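Local structure of SAM dependent methyltransferase (Aquifex aeolicus, 3DH0) at residues Ser56-Val70 against Leu87-Ile100. The protein binds S-adenosylmethionine and probably acts as a methyltransferase, transferring the cofactor's methyl group to a substrate. Sequence-based numbering, arbitrary orientation.
Sequences SKMVGEKGKVYAIDV and LKNVEVLKSEENKI. With SAM (S-adenosylmethionine), chain C.
Val65 and Val90 lie side by side on one face of two neighbouring parallel strands, 64-69 and 90-94, with Val65 CB 3.9 Å from Val90 CG2. Ala67 continues this face, its CB meeting Val90 CG1 and Val92 CG2. On the other face the Tyr66 ring stands out from the sheet, with CD1 against Glu91 CB and, at 4.1 Å, Leu93 CD1. Ile68 follows. Its CG2 meets Leu93 CB at an angle, and its CB lies 3.7 Å from Ser95 CB.

Backbone bonds join the strands. The one from Glu91 N to Val65 O is nearly straight (2.8 Å, 173° at the hydrogen). Farther along, Ser95 N donates to Asp69 O. Two bends in the Lys94 chain (chi2 and chi4 both 64°) fold NZ back to Val70 O (3.0 Å), from above the carbonyl plane, and also to Ser95 O.

SAM lies at the C-terminal ends of the two strands. Asp69 OD1 accepts from O2' of SAM at 2.5 Å and OD2 from O3', while Gly47 N also holds OD2. Val70 CG1 packs against the adenine at C6 (3.4 Å). Adenine N6 donates to Glu97 O, and Glu97 OE1 forms a salt bridge with Lys6. This is the Rossmann-like methyltransferase pattern: an acidic residue near the C-terminal end of strand 64-69 grips the ribose, and the loop after strand 90-94 meets the adenine. The chemistry is consistent with recognition of the ribose diol and the adenine amino group.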
ATOM      1  N   SER A  56       4.185 -10.251  -4.694  1.00 18.92           N
ATOM      2  CA  SER A  56       4.782 -10.949  -5.813  1.00 19.68           C
ATOM      3  C   SER A  56       4.298 -12.397  -5.857  1.00 22.66           C
ATOM      4  O   SER A  56       3.810 -12.884  -6.885  1.00 22.51           O
ATOM      5  CB  SER A  56       6.306 -10.909  -5.678  1.00 16.25           C
ATOM      6  OG  SER A  56       6.944 -11.467  -6.802  1.00 13.05           O
ATOM      7  N   LYS A  57       4.438 -13.083  -4.730  1.00 24.64           N
ATOM      8  CA  LYS A  57       4.046 -14.469  -4.650  1.00 27.19           C
ATOM      9  C   LYS A  57       2.579 -14.683  -4.977  1.00 28.65           C
ATOM     10  O   LYS A  57       2.236 -15.591  -5.737  1.00 29.08           O
ATOM     11  CB  LYS A  57       4.330 -15.021  -3.256  1.00 29.33           C
ATOM     12  CG  LYS A  57       3.979 -16.497  -3.115  1.00 32.06           C
ATOM     13  CD  LYS A  57       3.866 -16.933  -1.663  1.00 33.93           C
ATOM     14  CE  LYS A  57       3.484 -18.410  -1.560  1.00 35.61           C
ATOM     15  NZ  LYS A  57       3.160 -18.839  -0.151  1.00 34.83           N
ATOM     16  N   MET A  58       1.721 -13.841  -4.405  1.00 29.22           N
ATOM     17  CA  MET A  58       0.279 -13.960  -4.585  1.00 29.23           C
ATOM     18  C   MET A  58      -0.318 -13.708  -5.953  1.00 29.15           C
ATOM     19  O   MET A  58      -1.425 -14.143  -6.210  1.00 30.42           O
ATOM     20  CB  MET A  58      -0.456 -13.093  -3.567  1.00 29.52           C
ATOM     21  CG  MET A  58      -0.619 -13.769  -2.207  1.00 32.92           C
ATOM     22  SD  MET A  58      -1.941 -13.041  -1.222  1.00 35.17           S
ATOM     23  CE  MET A  58      -3.375 -13.571  -2.153  1.00 33.90           C
ATOM     24  N   VAL A  59       0.383 -13.004  -6.831  1.00 28.89           N
ATOM     25  CA  VAL A  59      -0.159 -12.767  -8.155  1.00 28.16           C
ATOM     26  C   VAL A  59       0.460 -13.777  -9.112  1.00 27.56           C
ATOM     27  O   VAL A  59      -0.067 -14.043 -10.184  1.00 28.19           O
ATOM     28  CB  VAL A  59       0.124 -11.329  -8.626  1.00 29.20           C
ATOM     29  CG1 VAL A  59      -0.526 -10.337  -7.675  1.00 27.55           C
ATOM     30  CG2 VAL A  59       1.616 -11.092  -8.729  1.00 28.42           C
ATOM     31  N   GLY A  60       1.579 -14.351  -8.696  1.00 27.31           N
ATOM     32  CA  GLY A  60       2.255 -15.352  -9.498  1.00 28.43           C
ATOM     33  C   GLY A  60       2.874 -14.919 -10.808  1.00 28.88           C
ATOM     34  O   GLY A  60       2.848 -13.754 -11.186  1.00 29.74           O
ATOM     35  N   GLU A  61       3.448 -15.898 -11.492  1.00 30.40           N
ATOM     36  CA  GLU A  61       4.097 -15.716 -12.784  1.00 31.91           C
ATOM     37  C   GLU A  61       3.244 -14.872 -13.737  1.00 31.30           C
ATOM     38  O   GLU A  61       3.767 -14.083 -14.505  1.00 29.54           O
ATOM     39  CB  GLU A  61       4.356 -17.105 -13.388  1.00 35.50           C
ATOM     40  CG  GLU A  61       3.068 -17.964 -13.427  1.00 43.36           C
ATOM     41  CD  GLU A  61       3.255 -19.386 -13.988  1.00 47.45           C
ATOM     42  OE1 GLU A  61       2.224 -20.099 -14.156  1.00 47.45           O
ATOM     43  OE2 GLU A  61       4.422 -19.791 -14.251  1.00 49.85           O
ATOM     44  N   LYS A  62       1.926 -15.048 -13.660  1.00 32.92           N
ATOM     45  CA  LYS A  62       0.977 -14.334 -14.514  1.00 35.12           C
ATOM     46  C   LYS A  62       0.628 -12.900 -14.101  1.00 34.49           C
ATOM     47  O   LYS A  62       0.259 -12.090 -14.949  1.00 35.66           O
ATOM     48  CB  LYS A  62      -0.337 -15.139 -14.638  1.00 39.01           C
ATOM     49  CG  LYS A  62      -0.389 -16.128 -15.805  1.00 42.00           C
ATOM     50  CD  LYS A  62       0.663 -17.240 -15.665  1.00 45.58           C
ATOM     51  CE  LYS A  62       0.714 -18.128 -16.918  1.00 47.41           C
ATOM     52  NZ  LYS A  62       1.676 -19.274 -16.801  1.00 48.94           N
ATOM     53  N   GLY A  63       0.710 -12.596 -12.810  1.00 32.86           N
ATOM     54  CA  GLY A  63       0.387 -11.261 -12.343  1.00 30.70           C
ATOM     55  C   GLY A  63       1.535 -10.265 -12.417  1.00 30.89           C
ATOM     56  O   GLY A  63       2.609 -10.553 -12.948  1.00 31.04           O
ATOM     57  N   LYS A  64       1.314  -9.078 -11.877  1.00 29.88           N
ATOM     58  CA  LYS A  64       2.353  -8.073 -11.898  1.00 28.01           C
ATOM     59  C   LYS A  64       2.252  -7.166 -10.685  1.00 25.56           C
ATOM     60  O   LYS A  64       1.170  -6.929 -10.161  1.00 24.91           O
ATOM     61  CB  LYS A  64       2.243  -7.247 -13.175  1.00 28.63           C
ATOM     62  CG  LYS A  64       3.557  -6.644 -13.625  1.00 29.92           C
ATOM     63  CD  LYS A  64       3.337  -5.728 -14.813  1.00 32.16           C
ATOM     64  CE  LYS A  64       2.649  -6.437 -15.966  1.00 31.52           C
ATOM     65  NZ  LYS A  64       2.405  -5.496 -17.082  1.00 33.01           N
ATOM     66  N   VAL A  65       3.388  -6.663 -10.235  1.00 23.83           N
ATOM     67  CA  VAL A  65       3.400  -5.782  -9.085  1.00 22.13           C
ATOM     68  C   VAL A  65       4.115  -4.474  -9.392  1.00 21.34           C
ATOM     69  O   VAL A  65       5.308  -4.461  -9.667  1.00 21.51           O
ATOM     70  CB  VAL A  65       4.109  -6.445  -7.875  1.00 23.22           C
ATOM     71  CG1 VAL A  65       4.106  -5.494  -6.694  1.00 23.54           C
ATOM     72  CG2 VAL A  65       3.426  -7.747  -7.503  1.00 20.25           C
ATOM     73  N   TYR A  66       3.382  -3.373  -9.363  1.00 20.16           N
ATOM     74  CA  TYR A  66       3.990  -2.073  -9.588  1.00 20.61           C
ATOM     75  C   TYR A  66       4.244  -1.477  -8.221  1.00 19.14           C
ATOM     76  O   TYR A  66       3.309  -1.205  -7.479  1.00 19.90           O
ATOM     77  CB  TYR A  66       3.063  -1.145 -10.376  1.00 23.34           C
ATOM     78  CG  TYR A  66       2.901  -1.526 -11.823  1.00 23.14           C
ATOM     79  CD1 TYR A  66       3.954  -1.375 -12.721  1.00 22.43           C
ATOM     80  CD2 TYR A  66       1.706  -2.072 -12.286  1.00 22.61           C
ATOM     81  CE1 TYR A  66       3.824  -1.760 -14.032  1.00 23.27           C
ATOM     82  CE2 TYR A  66       1.570  -2.463 -13.596  1.00 23.83           C
ATOM     83  CZ  TYR A  66       2.632  -2.306 -14.460  1.00 24.48           C
ATOM     84  OH  TYR A  66       2.514  -2.713 -15.755  1.00 26.57           O
ATOM     85  N   ALA A  67       5.511  -1.286  -7.892  1.00 16.91           N
ATOM     86  CA  ALA A  67       5.894  -0.729  -6.609  1.00 15.89           C
ATOM     87  C   ALA A  67       6.381   0.704  -6.780  1.00 15.28           C
ATOM     88  O   ALA A  67       7.499   0.927  -7.213  1.00 16.71           O
ATOM     89  CB  ALA A  67       6.991  -1.581  -5.985  1.00 13.62           C
ATOM     90  N   ILE A  68       5.545   1.676  -6.441  1.00 14.85           N
ATOM     91  CA  ILE A  68       5.932   3.072  -6.569  1.00 16.28           C
ATOM     92  C   ILE A  68       6.379   3.688  -5.256  1.00 16.63           C
ATOM     93  O   ILE A  68       6.267   3.089  -4.203  1.00 16.94           O
ATOM     94  CB  ILE A  68       4.783   3.923  -7.120  1.00 17.29           C
ATOM     95  CG1 ILE A  68       3.541   3.726  -6.247  1.00 19.05           C
ATOM     96  CG2 ILE A  68       4.518   3.567  -8.580  1.00 16.30           C
ATOM     97  CD1 ILE A  68       2.368   4.634  -6.590  1.00 17.16           C
ATOM     98  N   ASP A  69       6.903   4.897  -5.337  1.00 18.49           N
ATOM     99  CA  ASP A  69       7.363   5.619  -4.171  1.00 17.78           C
ATOM    100  C   ASP A  69       7.948   6.939  -4.630  1.00 18.67           C
ATOM    101  O   ASP A  69       8.766   6.974  -5.543  1.00 16.79           O
ATOM    102  CB  ASP A  69       8.419   4.818  -3.421  1.00 18.41           C
ATOM    103  CG  ASP A  69       8.534   5.236  -1.967  1.00 20.54           C
ATOM    104  OD1 ASP A  69       8.730   6.439  -1.711  1.00 22.43           O
ATOM    105  OD2 ASP A  69       8.423   4.371  -1.081  1.00 20.16           O
ATOM    106  N   VAL A  70       7.517   8.023  -3.987  1.00 20.58           N
ATOM    107  CA  VAL A  70       7.977   9.371  -4.310  1.00 21.05           C
ATOM    108  C   VAL A  70       9.450   9.603  -4.021  1.00 22.67           C
ATOM    109  O   VAL A  70      10.049  10.488  -4.613  1.00 22.79           O
ATOM    110  CB  VAL A  70       7.199  10.452  -3.533  1.00 22.77           C
ATOM    111  CG1 VAL A  70       5.753  10.525  -4.013  1.00 21.83           C
ATOM    112  CG2 VAL A  70       7.268  10.166  -2.041  1.00 21.12           C
ATOM    113  N   LEU A  87      12.583 -11.637  -7.617  1.00 25.19           N
ATOM    114  CA  LEU A  87      11.168 -11.394  -7.893  1.00 24.90           C
ATOM    115  C   LEU A  87      11.019 -10.877  -9.330  1.00 25.94           C
ATOM    116  O   LEU A  87      11.172  -9.688  -9.598  1.00 27.63           O
ATOM    117  CB  LEU A  87      10.622 -10.368  -6.896  1.00 24.27           C
ATOM    118  CG  LEU A  87      10.772 -10.721  -5.404  1.00 24.80           C
ATOM    119  CD1 LEU A  87      10.306  -9.562  -4.546  1.00 21.57           C
ATOM    120  CD2 LEU A  87       9.971 -11.985  -5.070  1.00 21.57           C
ATOM    121  N   LYS A  88      10.702 -11.780 -10.251  1.00 25.46           N
ATOM    122  CA  LYS A  88      10.572 -11.438 -11.663  1.00 23.29           C
ATOM    123  C   LYS A  88       9.338 -10.657 -12.121  1.00 21.41           C
ATOM    124  O   LYS A  88       9.387  -9.993 -13.144  1.00 22.23           O
ATOM    125  CB  LYS A  88      10.704 -12.712 -12.497  1.00 23.57           C
ATOM    126  CG  LYS A  88      11.987 -13.483 -12.217  1.00 26.20           C
ATOM    127  CD  LYS A  88      13.239 -12.863 -12.859  1.00 26.25           C
ATOM    128  CE  LYS A  88      13.348 -13.209 -14.342  1.00 29.03           C
ATOM    129  NZ  LYS A  88      14.752 -13.113 -14.848  1.00 29.85           N
ATOM    130  N   ASN A  89       8.242 -10.718 -11.379  1.00 19.44           N
ATOM    131  CA  ASN A  89       7.037 -10.011 -11.791  1.00 18.27           C
ATOM    132  C   ASN A  89       6.862  -8.638 -11.164  1.00 19.03           C
ATOM    133  O   ASN A  89       5.770  -8.065 -11.206  1.00 18.91           O
ATOM    134  CB  ASN A  89       5.807 -10.854 -11.471  1.00 17.50           C
ATOM    135  CG  ASN A  89       5.642 -11.115  -9.984  1.00 19.25           C
ATOM    136  OD1 ASN A  89       4.652 -11.705  -9.561  1.00 19.21           O
ATOM    137  ND2 ASN A  89       6.611 -10.680  -9.185  1.00 16.34           N
ATOM    138  N   VAL A  90       7.925  -8.096 -10.581  1.00 19.32           N
ATOM    139  CA  VAL A  90       7.804  -6.796  -9.953  1.00 18.69           C
ATOM    140  C   VAL A  90       8.510  -5.693 -10.700  1.00 18.88           C
ATOM    141  O   VAL A  90       9.664  -5.826 -11.097  1.00 19.86           O
ATOM    142  CB  VAL A  90       8.330  -6.800  -8.516  1.00 17.95           C
ATOM    143  CG1 VAL A  90       8.015  -5.459  -7.850  1.00 15.81           C
ATOM    144  CG2 VAL A  90       7.709  -7.939  -7.750  1.00 18.14           C
ATOM    145  N   GLU A  91       7.791  -4.594 -10.868  1.00 18.29           N
ATOM    146  CA  GLU A  91       8.303  -3.429 -11.558  1.00 18.69           C
ATOM    147  C   GLU A  91       8.330  -2.250 -10.563  1.00 17.74           C
ATOM    148  O   GLU A  91       7.291  -1.763 -10.129  1.00 14.06           O
ATOM    149  CB  GLU A  91       7.392  -3.146 -12.760  1.00 19.82           C
ATOM    150  CG  GLU A  91       8.030  -2.402 -13.900  1.00 21.67           C
ATOM    151  CD  GLU A  91       9.149  -3.172 -14.576  1.00 23.00           C
ATOM    152  OE1 GLU A  91       8.893  -4.217 -15.197  1.00 24.98           O
ATOM    153  OE2 GLU A  91      10.299  -2.724 -14.492  1.00 24.04           O
ATOM    154  N   VAL A  92       9.530  -1.819 -10.187  1.00 18.66           N
ATOM    155  CA  VAL A  92       9.704  -0.710  -9.243  1.00 20.99           C
ATOM    156  C   VAL A  92       9.815   0.630  -9.962  1.00 20.90           C
ATOM    157  O   VAL A  92      10.691   0.817 -10.794  1.00 20.09           O
ATOM    158  CB  VAL A  92      10.966  -0.906  -8.382  1.00 21.54           C
ATOM    159  CG1 VAL A  92      11.076   0.215  -7.365  1.00 20.11           C
ATOM    160  CG2 VAL A  92      10.916  -2.262  -7.694  1.00 21.40           C
ATOM    161  N   LEU A  93       8.934   1.566  -9.622  1.00 21.17           N
ATOM    162  CA  LEU A  93       8.924   2.867 -10.281  1.00 21.60           C
ATOM    163  C   LEU A  93       9.007   4.106  -9.376  1.00 22.71           C
ATOM    164  O   LEU A  93       8.550   4.106  -8.230  1.00 21.62           O
ATOM    165  CB  LEU A  93       7.666   2.981 -11.155  1.00 20.00           C
ATOM    166  CG  LEU A  93       7.347   1.879 -12.179  1.00 18.52           C
ATOM    167  CD1 LEU A  93       6.024   2.173 -12.864  1.00 17.89           C
ATOM    168  CD2 LEU A  93       8.452   1.780 -13.202  1.00 16.70           C
ATOM    169  N   LYS A  94       9.591   5.166  -9.934  1.00 22.58           N
ATOM    170  CA  LYS A  94       9.741   6.453  -9.263  1.00 21.96           C
ATOM    171  C   LYS A  94       8.452   7.256  -9.440  1.00 22.77           C
ATOM    172  O   LYS A  94       8.098   7.652 -10.549  1.00 23.74           O
ATOM    173  CB  LYS A  94      10.924   7.205  -9.862  1.00 21.85           C
ATOM    174  CG  LYS A  94      11.070   8.628  -9.379  1.00 21.79           C
ATOM    175  CD  LYS A  94      11.366   8.688  -7.909  1.00 23.76           C
ATOM    176  CE  LYS A  94      11.403  10.126  -7.430  1.00 27.44           C
ATOM    177  NZ  LYS A  94      10.081  10.826  -7.558  1.00 28.25           N
ATOM    178  N   SER A  95       7.753   7.491  -8.337  1.00 24.44           N
ATOM    179  CA  SER A  95       6.488   8.219  -8.346  1.00 24.01           C
ATOM    180  C   SER A  95       6.612   9.693  -7.965  1.00 23.78           C
ATOM    181  O   SER A  95       7.613  10.135  -7.398  1.00 22.98           O
ATOM    182  CB  SER A  95       5.502   7.517  -7.400  1.00 24.61           C
ATOM    183  OG  SER A  95       4.439   8.361  -6.984  1.00 25.68           O
ATOM    184  N   GLU A  96       5.570  10.442  -8.294  1.00 24.63           N
ATOM    185  CA  GLU A  96       5.493  11.862  -7.996  1.00 25.66           C
ATOM    186  C   GLU A  96       4.289  11.976  -7.076  1.00 25.00           C
ATOM    187  O   GLU A  96       3.380  11.168  -7.153  1.00 24.68           O
ATOM    188  CB  GLU A  96       5.260  12.654  -9.281  1.00 27.77           C
ATOM    189  CG  GLU A  96       6.039  13.946  -9.377  1.00 31.04           C
ATOM    190  CD  GLU A  96       7.541  13.732  -9.382  1.00 32.74           C
ATOM    191  OE1 GLU A  96       8.011  12.742  -9.980  1.00 32.44           O
ATOM    192  OE2 GLU A  96       8.258  14.568  -8.798  1.00 35.28           O
ATOM    193  N   GLU A  97       4.275  12.984  -6.219  1.00 25.93           N
ATOM    194  CA  GLU A  97       3.195  13.151  -5.257  1.00 25.34           C
ATOM    195  C   GLU A  97       1.785  12.772  -5.700  1.00 25.26           C
ATOM    196  O   GLU A  97       1.162  11.909  -5.088  1.00 26.47           O
ATOM    197  CB  GLU A  97       3.210  14.575  -4.705  1.00 24.57           C
ATOM    198  CG  GLU A  97       2.335  14.789  -3.469  1.00 25.57           C
ATOM    199  CD  GLU A  97       2.661  13.852  -2.316  1.00 26.33           C
ATOM    200  OE1 GLU A  97       3.858  13.608  -2.045  1.00 27.01           O
ATOM    201  OE2 GLU A  97       1.711  13.369  -1.664  1.00 24.90           O
ATOM    202  N   ASN A  98       1.260  13.388  -6.748  1.00 24.91           N
ATOM    203  CA  ASN A  98      -0.097  13.039  -7.160  1.00 25.79           C
ATOM    204  C   ASN A  98      -0.207  12.539  -8.583  1.00 26.28           C
ATOM    205  O   ASN A  98      -1.254  12.683  -9.222  1.00 26.16           O
ATOM    206  CB  ASN A  98      -1.033  14.231  -6.971  1.00 26.67           C
ATOM    207  CG  ASN A  98      -1.025  14.751  -5.553  1.00 26.82           C
ATOM    208  OD1 ASN A  98      -0.423  15.780  -5.262  1.00 26.83           O
ATOM    209  ND2 ASN A  98      -1.687  14.028  -4.653  1.00 28.71           N
ATOM    210  N   LYS A  99       0.878  11.943  -9.065  1.00 26.50           N
ATOM    211  CA  LYS A  99       0.923  11.423 -10.420  1.00 27.90           C
ATOM    212  C   LYS A  99       1.540  10.029 -10.460  1.00 27.51           C
ATOM    213  O   LYS A  99       2.689   9.844 -10.053  1.00 27.79           O
ATOM    214  CB  LYS A  99       1.756  12.335 -11.314  1.00 28.27           C
ATOM    215  CG  LYS A  99       1.432  13.795 -11.246  1.00 30.13           C
ATOM    216  CD  LYS A  99       2.165  14.499 -12.387  1.00 34.39           C
ATOM    217  CE  LYS A  99       2.267  16.005 -12.204  1.00 34.65           C
ATOM    218  NZ  LYS A  99       3.336  16.349 -11.231  1.00 35.63           N
ATOM    219  N   ILE A 100       0.789   9.059 -10.972  1.00 25.70           N
ATOM    220  CA  ILE A 100       1.284   7.692 -11.081  1.00 24.94           C
ATOM    221  C   ILE A 100       1.661   7.466 -12.545  1.00 24.00           C
ATOM    222  O   ILE A 100       0.853   7.651 -13.444  1.00 24.72           O
ATOM    223  CB  ILE A 100       0.206   6.685 -10.623  1.00 25.62           C
ATOM    224  CG1 ILE A 100      -0.231   7.033  -9.197  1.00 24.84           C
ATOM    225  CG2 ILE A 100       0.756   5.265 -10.668  1.00 24.06           C
ATOM    226  CD1 ILE A 100      -1.553   6.451  -8.786  1.00 24.61           C
TER
HETATM  227  N   SAM C 220       4.747   0.304   3.097  1.00 36.37           N
HETATM  228  CA  SAM C 220       6.192   0.144   3.444  1.00 37.77           C
HETATM  229  C   SAM C 220       6.421  -1.164   4.167  1.00 39.30           C
HETATM  230  O   SAM C 220       5.455  -1.896   4.381  1.00 40.08           O
HETATM  231  OXT SAM C 220       7.627  -1.402   4.501  1.00 42.12           O
HETATM  232  CB  SAM C 220       6.641   1.303   4.328  1.00 37.25           C
HETATM  233  CG  SAM C 220       6.119   2.565   3.772  1.00 35.07           C
HETATM  234  SD  SAM C 220       6.464   4.147   4.590  1.00 32.83           S
HETATM  235  CE  SAM C 220       5.475   4.041   6.082  1.00 34.32           C
HETATM  236  C5' SAM C 220       5.618   5.230   3.538  1.00 30.92           C
HETATM  237  C4' SAM C 220       6.276   5.500   2.201  1.00 28.67           C
HETATM  238  O4' SAM C 220       5.356   6.340   1.515  1.00 27.92           O
HETATM  239  C3' SAM C 220       7.527   6.395   2.308  1.00 27.94           C
HETATM  240  O3' SAM C 220       8.638   5.529   1.935  1.00 25.83           O
HETATM  241  C2' SAM C 220       7.370   7.468   1.249  1.00 25.87           C
HETATM  242  O2' SAM C 220       8.470   7.786   0.424  1.00 25.94           O
HETATM  243  C1' SAM C 220       6.055   7.008   0.547  1.00 27.95           C
HETATM  244  N9  SAM C 220       5.160   8.040   0.059  1.00 28.48           N
HETATM  245  C8  SAM C 220       4.722   9.203   0.659  1.00 28.94           C
HETATM  246  N7  SAM C 220       3.901   9.882  -0.080  1.00 28.30           N
HETATM  247  C5  SAM C 220       3.783   9.128  -1.247  1.00 28.79           C
HETATM  248  C6  SAM C 220       3.032   9.311  -2.444  1.00 29.45           C
HETATM  249  N6  SAM C 220       2.238  10.388  -2.631  1.00 28.65           N
HETATM  250  N1  SAM C 220       3.133   8.348  -3.440  1.00 30.09           N
HETATM  251  C2  SAM C 220       3.942   7.286  -3.212  1.00 29.55           C
HETATM  252  N3  SAM C 220       4.680   7.023  -2.128  1.00 28.67           N
HETATM  253  C4  SAM C 220       4.554   7.987  -1.175  1.00 28.08           C